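Local structure of penicillin-binding protein 2 (Pbp2) (Helicobacter pylori, 5LP5) at residues N261-A267 / A457-I463; I333-I339 / V369-F374. The protein probably cross-links peptidoglycan as a penicillin-binding transpeptidase and works with the rod shape-determining protein MreC in cell wall synthesis. All coordinates share one frame. Residue numbers count along the deposited sequence, not the author numbering.

Overall arrangement
Both contacts lie in the penicillin-binding transpeptidase domain, their centres about 38 Å apart and their nearest atoms about 22 Å apart, so they do not touch. Along the chain contact 2 falls between the two segments of contact 1. Contact 1 is buried, its centre about 11 Å from the centre of the chain; residues 457-463, between helices 441-453 and 475-493, meet the start of strand 264-270 at the edge of the five-stranded antiparallel sheet, where Glu263 also pairs with Arg59 of the N-terminal part. Contact 2, its centre about 38 Å from that of the chain, packs short strands 333-334 and 338-340 on helix 369-377, next to helix 314-324 with the probable SxxK motif.

Contact 1: N261-A267 / A457-I463; sequences NGELLVA and ATPHFAI
A single parallel-type bridge ties the turn leading into edge strand 264-270 of the transpeptidase sheet to irregular segment 457-463. Glu263 pairs with His460 (CA-CA 5.4 Å), between Gly262-Pro459 (CA-CA 4.2 Å) and Leu264-Phe461 (CA-CA 5.6 Å): His460 N donates to Gly262 O (2.8 Å) and Leu264 N to His460 O (3.0 Å). Asn261 (chi1 p) closes an Asx turn, its OD1 accepting from Glu263 N at 2.9 Å. Gly262 has positive phi (98/12); a CB would clash with Thr458 O, which receives a CA-H...O contact from Gly262 CA (3.4 Å). His460 (chi1 p) folds back, ND1 donating to Thr458 O (2.9 Å), placing CE1 2.9 Å from Asn261 O and one ring face over Glu263 CA. A water joins Asn261 O to Thr458 N, 2.8 Å from each. Glu263 forms a salt bridge with Arg59. Leu264 (mt) lays CD1 over the Phe461 ring, 3.6 Å from the centroid, in CH-pi contact, and its CD2 meets Pro459 CB at 3.8 Å; past the classic Leu265-Val266 bulge against Val256, Ala267 CB reaches Phe461 CZ at the ring edge (3.5 Å). Such a lone parallel bridge fastens loop 457-463 to the edge of the antiparallel transpeptidase sheet.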
ATOM      1  N   ASN A 261       6.314  -3.703  31.717  1.00 38.45           N
ATOM      2  CA  ASN A 261       5.335  -4.402  30.857  1.00 35.59           C
ATOM      3  C   ASN A 261       5.911  -5.208  29.685  1.00 33.64           C
ATOM      4  O   ASN A 261       5.190  -5.988  29.059  1.00 33.96           O
ATOM      5  CB  ASN A 261       4.321  -3.402  30.303  1.00 35.71           C
ATOM      6  CG  ASN A 261       4.957  -2.334  29.426  1.00 35.16           C
ATOM      7  OD1 ASN A 261       6.000  -2.541  28.815  1.00 33.96           O
ATOM      8  ND2 ASN A 261       4.316  -1.189  29.356  1.00 35.56           N
ATOM      9  N   GLY A 262       7.178  -4.988  29.355  1.00 31.56           N
ATOM     10  CA  GLY A 262       7.857  -5.804  28.344  1.00 32.72           C
ATOM     11  C   GLY A 262       7.924  -5.221  26.949  1.00 31.51           C
ATOM     12  O   GLY A 262       8.274  -5.916  26.003  1.00 29.76           O
ATOM     13  N   GLU A 263       7.583  -3.946  26.811  1.00 32.13           N
ATOM     14  CA  GLU A 263       7.613  -3.301  25.514  1.00 33.28           C
ATOM     15  C   GLU A 263       9.066  -3.104  25.063  1.00 31.45           C
ATOM     16  O   GLU A 263       9.912  -2.640  25.829  1.00 31.15           O
ATOM     17  CB  GLU A 263       6.855  -1.967  25.543  1.00 37.26           C
ATOM     18  CG  GLU A 263       5.338  -2.115  25.517  1.00 41.44           C
ATOM     19  CD  GLU A 263       4.582  -0.789  25.459  1.00 44.41           C
ATOM     20  OE1 GLU A 263       5.200   0.280  25.687  1.00 45.37           O
ATOM     21  OE2 GLU A 263       3.357  -0.831  25.178  1.00 46.37           O
ATOM     22  N   LEU A 264       9.346  -3.484  23.818  1.00 28.90           N
ATOM     23  CA  LEU A 264      10.646  -3.255  23.220  1.00 29.07           C
ATOM     24  C   LEU A 264      10.646  -1.920  22.455  1.00 29.20           C
ATOM     25  O   LEU A 264       9.895  -1.721  21.498  1.00 29.59           O
ATOM     26  CB  LEU A 264      11.014  -4.407  22.292  1.00 28.88           C
ATOM     27  CG  LEU A 264      11.155  -5.740  23.023  1.00 29.46           C
ATOM     28  CD1 LEU A 264      11.225  -6.875  22.032  1.00 29.35           C
ATOM     29  CD2 LEU A 264      12.365  -5.758  23.949  1.00 29.13           C
ATOM     30  N   LEU A 265      11.480  -0.996  22.907  1.00 28.89           N
ATOM     31  CA  LEU A 265      11.626   0.279  22.261  1.00 29.04           C
ATOM     32  C   LEU A 265      12.729   0.206  21.206  1.00 28.40           C
ATOM     33  O   LEU A 265      12.674   0.903  20.214  1.00 26.69           O
ATOM     34  CB  LEU A 265      11.936   1.363  23.294  1.00 31.10           C
ATOM     35  CG  LEU A 265      10.934   1.572  24.448  1.00 33.21           C
ATOM     36  CD1 LEU A 265      11.414   2.623  25.447  1.00 33.54           C
ATOM     37  CD2 LEU A 265       9.567   1.962  23.927  1.00 33.86           C
ATOM     38  N   VAL A 266      13.734  -0.630  21.436  1.00 29.66           N
ATOM     39  CA  VAL A 266      14.756  -0.920  20.439  1.00 30.38           C
ATOM     40  C   VAL A 266      14.952  -2.426  20.315  1.00 30.98           C
ATOM     41  O   VAL A 266      14.773  -3.167  21.274  1.00 34.32           O
ATOM     42  CB  VAL A 266      16.095  -0.281  20.826  1.00 31.87           C
ATOM     43  CG1 VAL A 266      17.164  -0.590  19.800  1.00 31.20           C
ATOM     44  CG2 VAL A 266      15.929   1.226  20.981  1.00 33.17           C
ATOM     45  N   ALA A 267      15.310  -2.859  19.110  1.00 31.80           N
ATOM     46  CA  ALA A 267      15.734  -4.227  18.804  1.00 30.07           C
ATOM     47  C   ALA A 267      16.548  -4.183  17.503  1.00 30.44           C
ATOM     48  O   ALA A 267      16.015  -4.295  16.382  1.00 33.90           O
ATOM     49  CB  ALA A 267      14.543  -5.148  18.670  1.00 28.96           C
ATOM     50  N   ALA A 457       9.501  -9.605  32.779  1.00 51.55           N
ATOM     51  CA  ALA A 457       8.757  -9.067  31.659  1.00 50.85           C
ATOM     52  C   ALA A 457       8.843 -10.010  30.477  1.00 46.98           C
ATOM     53  O   ALA A 457       9.904 -10.549  30.187  1.00 49.78           O
ATOM     54  CB  ALA A 457       9.333  -7.711  31.274  1.00 56.44           C
ATOM     55  N   THR A 458       7.725 -10.212  29.800  1.00 43.66           N
ATOM     56  CA  THR A 458       7.729 -10.849  28.482  1.00 40.77           C
ATOM     57  C   THR A 458       7.971  -9.767  27.425  1.00 40.48           C
ATOM     58  O   THR A 458       7.065  -8.944  27.195  1.00 40.67           O
ATOM     59  CB  THR A 458       6.382 -11.536  28.191  1.00 37.64           C
ATOM     60  OG1 THR A 458       6.181 -12.598  29.123  1.00 38.03           O
ATOM     61  CG2 THR A 458       6.342 -12.098  26.807  1.00 35.35           C
ATOM     62  N   PRO A 459       9.180  -9.755  26.782  1.00 38.04           N
ATOM     63  CA  PRO A 459       9.433  -8.748  25.737  1.00 35.77           C
ATOM     64  C   PRO A 459       8.487  -8.935  24.591  1.00 34.90           C
ATOM     65  O   PRO A 459       8.159 -10.069  24.271  1.00 37.30           O
ATOM     66  CB  PRO A 459      10.864  -9.039  25.286  1.00 35.52           C
ATOM     67  CG  PRO A 459      11.471  -9.817  26.403  1.00 36.52           C
ATOM     68  CD  PRO A 459      10.345 -10.636  26.963  1.00 36.58           C
ATOM     69  N   HIS A 460       8.013  -7.844  24.003  1.00 34.34           N
ATOM     70  CA  HIS A 460       7.099  -7.937  22.877  1.00 33.54           C
ATOM     71  C   HIS A 460       7.175  -6.662  22.097  1.00 31.42           C
ATOM     72  O   HIS A 460       7.727  -5.698  22.577  1.00 30.98           O
ATOM     73  CB  HIS A 460       5.657  -8.254  23.321  1.00 34.41           C
ATOM     74  CG  HIS A 460       5.068  -7.249  24.254  1.00 35.75           C
ATOM     75  ND1 HIS A 460       5.352  -7.227  25.602  1.00 37.14           N
ATOM     76  CD2 HIS A 460       4.186  -6.244  24.038  1.00 35.86           C
ATOM     77  CE1 HIS A 460       4.686  -6.238  26.172  1.00 38.33           C
ATOM     78  NE2 HIS A 460       3.964  -5.630  25.244  1.00 36.78           N
ATOM     79  N   PHE A 461       6.664  -6.697  20.871  1.00 31.61           N
ATOM     80  CA  PHE A 461       6.686  -5.555  19.960  1.00 30.62           C
ATOM     81  C   PHE A 461       5.293  -4.957  19.760  1.00 32.54           C
ATOM     82  O   PHE A 461       5.150  -3.750  19.599  1.00 36.67           O
ATOM     83  CB  PHE A 461       7.241  -5.968  18.606  1.00 29.00           C
ATOM     84  CG  PHE A 461       8.714  -6.265  18.622  1.00 28.73           C
ATOM     85  CD1 PHE A 461       9.645  -5.243  18.549  1.00 28.51           C
ATOM     86  CD2 PHE A 461       9.165  -7.568  18.712  1.00 28.32           C
ATOM     87  CE1 PHE A 461      10.994  -5.512  18.549  1.00 28.19           C
ATOM     88  CE2 PHE A 461      10.511  -7.851  18.713  1.00 28.12           C
ATOM     89  CZ  PHE A 461      11.425  -6.821  18.635  1.00 28.64           C
ATOM     90  N   ALA A 462       4.261  -5.791  19.752  1.00 31.14           N
ATOM     91  CA  ALA A 462       2.910  -5.319  19.510  1.00 30.80           C
ATOM     92  C   ALA A 462       2.309  -4.653  20.761  1.00 33.14           C
ATOM     93  O   ALA A 462       2.025  -5.321  21.758  1.00 32.71           O
ATOM     94  CB  ALA A 462       2.039  -6.476  19.053  1.00 30.01           C
ATOM     95  N   ILE A 463       2.084  -3.340  20.697  1.00 34.40           N
ATOM     96  CA  ILE A 463       1.593  -2.603  21.861  1.00 36.56           C
ATOM     97  C   ILE A 463       0.302  -3.188  22.387  1.00 37.66           C
ATOM     98  O   ILE A 463       0.110  -3.251  23.584  1.00 38.18           O
ATOM     99  CB  ILE A 463       1.422  -1.094  21.577  1.00 38.00           C
ATOM    100  CG1 ILE A 463       2.803  -0.437  21.488  1.00 38.22           C
ATOM    101  CG2 ILE A 463       0.615  -0.425  22.689  1.00 37.60           C
ATOM    102  CD1 ILE A 463       2.799   1.048  21.188  1.00 37.78           C
TER
HETATM  103  O   HOH W   1       5.365  -8.658  30.000  1.00 30.93           O

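Contact 2: I333-I339 / V369-F374; sequences IPTPPFI and VYFYKF
Ile333, extended in short strand 333-334 with chi1 p and its CA-to-CB bond toward helix 369-377, brings CD1 to 3.5 Å from Phe374 CE2, 3.6 Å from Lys373 CD and 4.1 Å from Tyr370 CD1. The CA-to-CB bond of Pro334 points away, yet its CG lies 3.8 Å from Lys373 NZ, which, on a side chain extended beyond chi1 m, donates to Pro334 O at 2.6 Å. Thr335 CA lies 5.9 Å from Val369 CA and Thr335 CG2 3.8 Å from Val369 CB; Thr335 OG1 is hydrogen-bonded to Ser357 OG. Pro336 O lies 3.5 Å from Val369 CG2. The CA-to-CB bond of Phe338 points away; Ile339 (chi1 p), in strand 338-340, returns toward the helix, with CG2 3.7 Å from Val369 CG1 and CD1 3.7 Å from Tyr372 CB. Through Tyr370 and Phe371 this helix also packs on helix 314-324, which carries Lys314 of the probable SxxK motif. Apolar side chains dominate, and the lysine-to-carbonyl bond adds a directional polar link.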
ATOM      1  N   ILE A 333      35.787 -13.874  51.378  1.00 83.81           N
ATOM      2  CA  ILE A 333      36.806 -14.926  51.276  1.00 87.07           C
ATOM      3  C   ILE A 333      38.000 -14.437  50.454  1.00 87.46           C
ATOM      4  O   ILE A 333      37.867 -13.508  49.663  1.00 85.55           O
ATOM      5  CB  ILE A 333      36.238 -16.220  50.651  1.00 88.88           C
ATOM      6  CG1 ILE A 333      35.817 -15.982  49.186  1.00 90.84           C
ATOM      7  CG2 ILE A 333      35.065 -16.737  51.481  1.00 87.11           C
ATOM      8  CD1 ILE A 333      35.331 -17.222  48.453  1.00 89.28           C
ATOM      9  N   PRO A 334      39.174 -15.052  50.650  1.00 90.95           N
ATOM     10  CA  PRO A 334      40.373 -14.652  49.895  1.00 92.26           C
ATOM     11  C   PRO A 334      40.319 -14.993  48.393  1.00 89.86           C
ATOM     12  O   PRO A 334      39.945 -16.094  48.013  1.00 84.54           O
ATOM     13  CB  PRO A 334      41.517 -15.399  50.603  1.00 95.00           C
ATOM     14  CG  PRO A 334      40.869 -16.480  51.398  1.00 95.50           C
ATOM     15  CD  PRO A 334      39.475 -16.030  51.713  1.00 93.56           C
ATOM     16  N   THR A 335      40.705 -14.034  47.558  1.00 93.89           N
ATOM     17  CA  THR A 335      40.574 -14.155  46.108  1.00 96.03           C
ATOM     18  C   THR A 335      41.917 -13.954  45.404  1.00 91.11           C
ATOM     19  O   THR A 335      42.238 -12.850  44.956  1.00 90.46           O
ATOM     20  CB  THR A 335      39.545 -13.143  45.570  1.00103.64           C
ATOM     21  OG1 THR A 335      38.275 -13.402  46.176  1.00102.64           O
ATOM     22  CG2 THR A 335      39.385 -13.249  44.054  1.00113.37           C
ATOM     23  N   PRO A 336      42.705 -15.028  45.304  1.00 84.99           N
ATOM     24  CA  PRO A 336      43.986 -15.005  44.601  1.00 85.08           C
ATOM     25  C   PRO A 336      43.826 -15.028  43.083  1.00 86.33           C
ATOM     26  O   PRO A 336      42.699 -15.170  42.583  1.00 86.20           O
ATOM     27  CB  PRO A 336      44.667 -16.285  45.076  1.00 84.97           C
ATOM     28  CG  PRO A 336      43.550 -17.190  45.440  1.00 84.56           C
ATOM     29  CD  PRO A 336      42.464 -16.313  45.976  1.00 83.85           C
ATOM     30  N   PRO A 337      44.950 -14.892  42.346  1.00 86.86           N
ATOM     31  CA  PRO A 337      44.947 -14.925  40.876  1.00 87.57           C
ATOM     32  C   PRO A 337      44.341 -16.197  40.280  1.00 83.86           C
ATOM     33  O   PRO A 337      43.871 -16.174  39.156  1.00 84.67           O
ATOM     34  CB  PRO A 337      46.436 -14.829  40.516  1.00 88.53           C
ATOM     35  CG  PRO A 337      47.045 -14.108  41.662  1.00 88.83           C
ATOM     36  CD  PRO A 337      46.289 -14.576  42.875  1.00 88.09           C
ATOM     37  N   PHE A 338      44.366 -17.294  41.022  1.00 84.50           N
ATOM     38  CA  PHE A 338      43.821 -18.561  40.543  1.00 84.21           C
ATOM     39  C   PHE A 338      43.539 -19.486  41.721  1.00 82.72           C
ATOM     40  O   PHE A 338      43.816 -19.133  42.867  1.00 78.45           O
ATOM     41  CB  PHE A 338      44.807 -19.229  39.562  1.00 87.87           C
ATOM     42  CG  PHE A 338      46.148 -19.586  40.172  1.00 89.48           C
ATOM     43  CD1 PHE A 338      46.335 -20.811  40.807  1.00 89.46           C
ATOM     44  CD2 PHE A 338      47.227 -18.704  40.089  1.00 88.20           C
ATOM     45  CE1 PHE A 338      47.561 -21.135  41.361  1.00 90.49           C
ATOM     46  CE2 PHE A 338      48.453 -19.025  40.642  1.00 88.46           C
ATOM     47  CZ  PHE A 338      48.622 -20.242  41.278  1.00 90.61           C
ATOM     48  N   ILE A 339      42.977 -20.657  41.437  1.00 85.06           N
ATOM     49  CA  ILE A 339      42.923 -21.751  42.417  1.00 92.54           C
ATOM     50  C   ILE A 339      43.324 -23.062  41.750  1.00 98.60           C
ATOM     51  O   ILE A 339      43.302 -23.175  40.520  1.00106.00           O
ATOM     52  CB  ILE A 339      41.537 -21.922  43.074  1.00 91.86           C
ATOM     53  CG1 ILE A 339      40.452 -22.170  42.027  1.00 96.49           C
ATOM     54  CG2 ILE A 339      41.173 -20.691  43.881  1.00 95.21           C
ATOM     55  CD1 ILE A 339      39.132 -22.626  42.621  1.00 98.60           C
ATOM     56  N   VAL A 369      37.111 -16.006  40.975  1.00 68.61           N
ATOM     57  CA  VAL A 369      37.407 -17.014  42.012  1.00 67.70           C
ATOM     58  C   VAL A 369      36.325 -17.169  43.081  1.00 64.28           C
ATOM     59  O   VAL A 369      36.099 -18.278  43.565  1.00 58.98           O
ATOM     60  CB  VAL A 369      38.787 -16.779  42.677  1.00 68.82           C
ATOM     61  CG1 VAL A 369      38.976 -17.684  43.891  1.00 69.23           C
ATOM     62  CG2 VAL A 369      39.899 -17.041  41.672  1.00 70.51           C
ATOM     63  N   TYR A 370      35.658 -16.077  43.450  1.00 62.47           N
ATOM     64  CA  TYR A 370      34.560 -16.160  44.414  1.00 63.25           C
ATOM     65  C   TYR A 370      33.567 -17.241  43.975  1.00 64.24           C
ATOM     66  O   TYR A 370      33.089 -18.031  44.795  1.00 63.40           O
ATOM     67  CB  TYR A 370      33.855 -14.807  44.538  1.00 61.92           C
ATOM     68  CG  TYR A 370      32.624 -14.803  45.430  1.00 62.95           C
ATOM     69  CD1 TYR A 370      32.728 -14.563  46.798  1.00 66.18           C
ATOM     70  CD2 TYR A 370      31.357 -15.031  44.903  1.00 63.37           C
ATOM     71  CE1 TYR A 370      31.601 -14.528  47.613  1.00 68.87           C
ATOM     72  CE2 TYR A 370      30.221 -15.002  45.702  1.00 63.97           C
ATOM     73  CZ  TYR A 370      30.341 -14.747  47.058  1.00 67.57           C
ATOM     74  OH  TYR A 370      29.215 -14.721  47.867  1.00 67.56           O
ATOM     75  N   PHE A 371      33.286 -17.264  42.669  1.00 63.99           N
ATOM     76  CA  PHE A 371      32.318 -18.185  42.069  1.00 59.81           C
ATOM     77  C   PHE A 371      32.932 -19.549  41.855  1.00 59.37           C
ATOM     78  O   PHE A 371      32.251 -20.555  41.994  1.00 60.30           O
ATOM     79  CB  PHE A 371      31.758 -17.616  40.752  1.00 56.87           C
ATOM     80  CG  PHE A 371      31.050 -16.297  40.928  1.00 56.57           C
ATOM     81  CD1 PHE A 371      29.745 -16.251  41.402  1.00 55.43           C
ATOM     82  CD2 PHE A 371      31.695 -15.106  40.653  1.00 53.90           C
ATOM     83  CE1 PHE A 371      29.097 -15.048  41.587  1.00 53.69           C
ATOM     84  CE2 PHE A 371      31.050 -13.906  40.841  1.00 52.87           C
ATOM     85  CZ  PHE A 371      29.754 -13.875  41.312  1.00 52.24           C
ATOM     86  N   TYR A 372      34.215 -19.595  41.529  1.00 60.39           N
ATOM     87  CA  TYR A 372      34.924 -20.873  41.497  1.00 64.37           C
ATOM     88  C   TYR A 372      34.820 -21.598  42.850  1.00 68.78           C
ATOM     89  O   TYR A 372      34.508 -22.789  42.913  1.00 70.83           O
ATOM     90  CB  TYR A 372      36.406 -20.688  41.130  1.00 64.81           C
ATOM     91  CG  TYR A 372      36.700 -20.312  39.681  1.00 63.63           C
ATOM     92  CD1 TYR A 372      35.947 -20.831  38.624  1.00 64.59           C
ATOM     93  CD2 TYR A 372      37.765 -19.466  39.369  1.00 63.49           C
ATOM     94  CE1 TYR A 372      36.225 -20.489  37.311  1.00 64.28           C
ATOM     95  CE2 TYR A 372      38.051 -19.127  38.057  1.00 63.35           C
ATOM     96  CZ  TYR A 372      37.279 -19.642  37.034  1.00 64.14           C
ATOM     97  OH  TYR A 372      37.559 -19.299  35.735  1.00 63.86           O
ATOM     98  N   LYS A 373      35.075 -20.871  43.932  1.00 73.09           N
ATOM     99  CA  LYS A 373      35.139 -21.473  45.265  1.00 75.27           C
ATOM    100  C   LYS A 373      33.794 -22.002  45.749  1.00 74.84           C
ATOM    101  O   LYS A 373      33.701 -23.162  46.157  1.00 75.79           O
ATOM    102  CB  LYS A 373      35.718 -20.488  46.283  1.00 76.04           C
ATOM    103  CG  LYS A 373      37.234 -20.522  46.323  1.00 76.63           C
ATOM    104  CD  LYS A 373      37.756 -19.607  47.412  1.00 78.46           C
ATOM    105  CE  LYS A 373      39.273 -19.559  47.446  1.00 80.65           C
ATOM    106  NZ  LYS A 373      39.776 -18.620  48.491  1.00 82.72           N
ATOM    107  N   PHE A 374      32.759 -21.166  45.715  1.00 71.91           N
ATOM    108  CA  PHE A 374      31.435 -21.610  46.169  1.00 76.05           C
ATOM    109  C   PHE A 374      30.818 -22.597  45.175  1.00 77.00           C
ATOM    110  O   PHE A 374      29.926 -23.372  45.534  1.00 72.88           O
ATOM    111  CB  PHE A 374      30.498 -20.422  46.432  1.00 74.99           C
ATOM    112  CG  PHE A 374      30.838 -19.652  47.686  1.00 77.88           C
ATOM    113  CD1 PHE A 374      30.483 -20.133  48.945  1.00 79.09           C
ATOM    114  CD2 PHE A 374      31.526 -18.440  47.611  1.00 79.82           C
ATOM    115  CE1 PHE A 374      30.812 -19.420  50.100  1.00 79.60           C
ATOM    116  CE2 PHE A 374      31.846 -17.719  48.759  1.00 77.71           C
ATOM    117  CZ  PHE A 374      31.488 -18.208  50.006  1.00 78.88           C
TER